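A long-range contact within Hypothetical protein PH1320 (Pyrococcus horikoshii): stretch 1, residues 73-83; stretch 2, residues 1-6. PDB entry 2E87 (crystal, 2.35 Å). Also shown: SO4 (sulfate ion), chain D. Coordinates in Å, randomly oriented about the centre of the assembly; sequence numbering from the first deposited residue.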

# COMPACT_ATOMS: atom_id res chain seq x y z
N THR A 73 6.80 -4.88 6.68
CA THR A 73 6.86 -3.70 7.54
C THR A 73 5.64 -2.78 7.34
O THR A 73 5.49 -1.79 8.04
CB THR A 73 8.12 -2.85 7.25
OG1 THR A 73 7.96 -2.14 6.01
CG2 THR A 73 9.36 -3.74 7.17
N LEU A 74 4.78 -3.12 6.39
CA LEU A 74 3.61 -2.30 6.13
C LEU A 74 2.40 -2.69 6.94
O LEU A 74 2.27 -3.82 7.40
CB LEU A 74 3.24 -2.39 4.64
CG LEU A 74 4.28 -1.82 3.66
CD1 LEU A 74 3.74 -1.81 2.26
CD2 LEU A 74 4.65 -0.42 4.08
N PRO A 75 1.50 -1.73 7.18
CA PRO A 75 0.30 -2.08 7.95
C PRO A 75 -0.45 -3.12 7.10
O PRO A 75 -0.39 -3.08 5.87
CB PRO A 75 -0.43 -0.75 8.04
CG PRO A 75 0.69 0.24 8.09
CD PRO A 75 1.65 -0.27 7.05
N LYS A 76 -1.14 -4.06 7.75
CA LYS A 76 -1.89 -5.11 7.06
C LYS A 76 -2.77 -4.61 5.93
O LYS A 76 -2.89 -5.27 4.91
CB LYS A 76 -2.75 -5.90 8.05
CG LYS A 76 -1.94 -6.76 8.99
CD LYS A 76 -2.81 -7.72 9.79
CE LYS A 76 -1.97 -8.61 10.70
NZ LYS A 76 -2.78 -9.73 11.31
N PHE A 77 -3.38 -3.46 6.13
CA PHE A 77 -4.25 -2.87 5.12
C PHE A 77 -3.49 -2.65 3.81
O PHE A 77 -3.99 -3.01 2.75
CB PHE A 77 -4.85 -1.55 5.64
CG PHE A 77 -5.60 -0.77 4.60
CD1 PHE A 77 -6.82 -1.22 4.12
CD2 PHE A 77 -5.06 0.42 4.10
CE1 PHE A 77 -7.51 -0.49 3.14
CE2 PHE A 77 -5.74 1.15 3.12
CZ PHE A 77 -6.98 0.69 2.64
N TYR A 78 -2.30 -2.05 3.90
CA TYR A 78 -1.50 -1.82 2.70
C TYR A 78 -0.95 -3.13 2.14
O TYR A 78 -0.81 -3.29 0.93
CB TYR A 78 -0.37 -0.83 2.97
CG TYR A 78 -0.79 0.62 2.90
CD1 TYR A 78 -1.70 1.04 1.94
CD2 TYR A 78 -0.27 1.57 3.76
CE1 TYR A 78 -2.08 2.35 1.83
CE2 TYR A 78 -0.65 2.92 3.66
CZ TYR A 78 -1.56 3.29 2.68
OH TYR A 78 -1.95 4.60 2.54
N GLN A 79 -0.64 -4.08 3.01
CA GLN A 79 -0.14 -5.36 2.53
C GLN A 79 -1.24 -5.97 1.66
O GLN A 79 -0.99 -6.54 0.60
CB GLN A 79 0.17 -6.29 3.69
CG GLN A 79 1.50 -5.99 4.34
CD GLN A 79 1.77 -6.87 5.54
OE1 GLN A 79 1.54 -8.08 5.51
NE2 GLN A 79 2.27 -6.26 6.61
N GLU A 80 -2.47 -5.81 2.11
CA GLU A 80 -3.59 -6.36 1.36
C GLU A 80 -3.78 -5.63 0.01
O GLU A 80 -3.90 -6.26 -1.04
CB GLU A 80 -4.84 -6.28 2.23
CG GLU A 80 -5.84 -7.36 1.97
CD GLU A 80 -5.25 -8.74 2.02
OE1 GLU A 80 -4.43 -9.04 2.92
OE2 GLU A 80 -5.62 -9.56 1.16
N LEU A 81 -3.78 -4.30 0.02
CA LEU A 81 -3.97 -3.61 -1.24
C LEU A 81 -2.76 -3.73 -2.17
O LEU A 81 -2.93 -3.73 -3.38
CB LEU A 81 -4.34 -2.15 -1.00
CG LEU A 81 -5.69 -1.94 -0.33
CD1 LEU A 81 -6.01 -0.48 -0.37
CD2 LEU A 81 -6.77 -2.70 -1.04
N VAL A 82 -1.56 -3.83 -1.61
CA VAL A 82 -0.36 -4.01 -2.44
C VAL A 82 -0.53 -5.32 -3.22
O VAL A 82 -0.25 -5.40 -4.42
CB VAL A 82 0.93 -4.11 -1.57
CG1 VAL A 82 2.06 -4.76 -2.38
CG2 VAL A 82 1.35 -2.72 -1.11
N ASP A 83 -0.99 -6.35 -2.51
CA ASP A 83 -1.20 -7.65 -3.10
C ASP A 83 -2.25 -7.51 -4.20
O ASP A 83 -2.10 -8.07 -5.28
CB ASP A 83 -1.67 -8.62 -2.02
CG ASP A 83 -1.77 -10.07 -2.53
OD1 ASP A 83 -2.43 -10.87 -1.85
OD2 ASP A 83 -1.19 -10.40 -3.58
S SO4 D . -1.51 -3.19 11.43
O1 SO4 D . -2.08 -1.75 11.38
O2 SO4 D . -1.72 -3.95 10.14
O3 SO4 D . -0.01 -3.08 11.70
O4 SO4 D . -2.22 -4.01 12.51
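Stretch 2, residues 1-6: MRNPFE

The N-terminal segment packs on the start of a helix through a small, mainly apolar contact, in which Pro-4 and Phe-5 rest on Leu-74, Tyr-78 and Val-82 and no hydrogen bond crosses between the stretches. About 232 Å² of surface is buried, both sides summed. Residues 76-83 are helical, with Pro-75 at the N-cap position; a cap needs no backbone N-H donor, so proline is at no disadvantage there. Leu-74, Tyr-78 and Val-82 are spaced four residues apart, so the helical repeat continues the line begun by the leucine two residues before the helix, and the CA-to-CB bonds of all three point toward stretch 2.

Stretch 2 has no regular helix or strand, so no crossing angle is defined. Its chain is extended at Arg-2 and then bends in a type I beta turn from Asn-3 to Glu-6, closed by the bond from Glu-6 N to Asn-3 O (3.0 Å). Proline suits the second position of such a turn, since its ring fixes phi near the required value, here -54°. The Asn-3 side chain, whose CA-to-CB bond points away from stretch 1, braces the turn: Phe-5 N donates to Asn-3 OD1 at 3.1 Å. The backbone approach is loose, with Leu-74 CA and Pro-4 CA 8.0 Å apart and Val-82 CA and Phe-5 CA 10.3 Å apart. The two stretches run broadly the same way.

Pro-4 presents its compact, rigid ring to two neighbours. Its CB lies 3.8 Å from Leu-74 CD2, and its CG lies 3.8 Å from Tyr-78 CD2, with Pro-4 CD over one face of the tyrosine ring. A flat aromatic face suits a proline ring, because the two apolar surfaces can pack closely. The CA-to-CB bond of Phe-5 points sideways, but the end of its side chain comes nearer stretch 1: CZ reaches Leu-74 CD1 at 3.8 Å, and CE1 reaches Val-82 CG2 at 3.8 Å. Leu-74 thus touches both Pro-4 and Phe-5, the two central residues of the turn, through different methyl groups, while the short, branched valine meets the phenylalanine ring.

At the tip of the Tyr-78 side chain, OH is 3.7 Å from Arg-2 O, too far for a hydrogen bond; the hydroxyl is satisfied elsewhere in the structure. The CA-to-CB bond of Arg-2 points away from stretch 1, and its side chain forms a salt bridge within its own stretch, Arg-2 NH2 to Glu-6 OE1 at 2.7 Å.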

# COMPACT_ATOMS: atom_id res chain seq x y z
N MSE A 1 0.46 10.90 7.47
CA MSE A 1 0.11 9.83 6.48
C MSE A 1 0.78 10.11 5.14
O MSE A 1 1.15 11.26 4.86
CB MSE A 1 -1.41 9.77 6.31
CG MSE A 1 -2.00 11.00 5.62
SE MSE A 1 -3.94 11.05 5.64
CE MSE A 1 -4.19 12.83 6.36
N ARG A 2 0.93 9.08 4.31
CA ARG A 2 1.55 9.21 2.99
C ARG A 2 1.54 7.88 2.23
O ARG A 2 0.98 6.90 2.70
CB ARG A 2 2.99 9.69 3.13
CG ARG A 2 3.93 8.66 3.71
CD ARG A 2 5.33 9.23 3.89
NE ARG A 2 5.83 9.92 2.70
CZ ARG A 2 5.52 11.18 2.38
NH1 ARG A 2 4.71 11.89 3.14
NH2 ARG A 2 6.02 11.72 1.28
N ASN A 3 2.17 7.87 1.05
CA ASN A 3 2.26 6.66 0.23
C ASN A 3 3.64 6.05 0.53
O ASN A 3 4.67 6.66 0.24
CB ASN A 3 2.14 7.01 -1.26
CG ASN A 3 1.94 5.80 -2.14
OD1 ASN A 3 2.79 4.92 -2.20
ND2 ASN A 3 0.80 5.73 -2.81
N PRO A 4 3.67 4.85 1.12
CA PRO A 4 4.88 4.11 1.50
C PRO A 4 5.91 3.91 0.40
O PRO A 4 7.09 3.70 0.68
CB PRO A 4 4.35 2.76 1.98
CG PRO A 4 2.89 2.98 2.20
CD PRO A 4 2.50 3.95 1.14
N PHE A 5 5.47 3.97 -0.86
CA PHE A 5 6.37 3.75 -1.97
C PHE A 5 6.86 5.02 -2.66
O PHE A 5 7.68 4.95 -3.57
CB PHE A 5 5.70 2.81 -3.00
CG PHE A 5 5.35 1.45 -2.45
CD1 PHE A 5 4.18 1.26 -1.72
CD2 PHE A 5 6.23 0.38 -2.59
CE1 PHE A 5 3.90 0.04 -1.14
CE2 PHE A 5 5.95 -0.84 -2.00
CZ PHE A 5 4.79 -1.01 -1.28
N GLU A 6 6.40 6.18 -2.20
CA GLU A 6 6.81 7.43 -2.83
C GLU A 6 8.32 7.50 -2.98
O GLU A 6 8.83 8.15 -3.89
CB GLU A 6 6.31 8.62 -2.02
CG GLU A 6 7.13 8.94 -0.79
CD GLU A 6 7.85 10.28 -0.92
OE1 GLU A 6 7.15 11.30 -1.09
OE2 GLU A 6 9.10 10.30 -0.85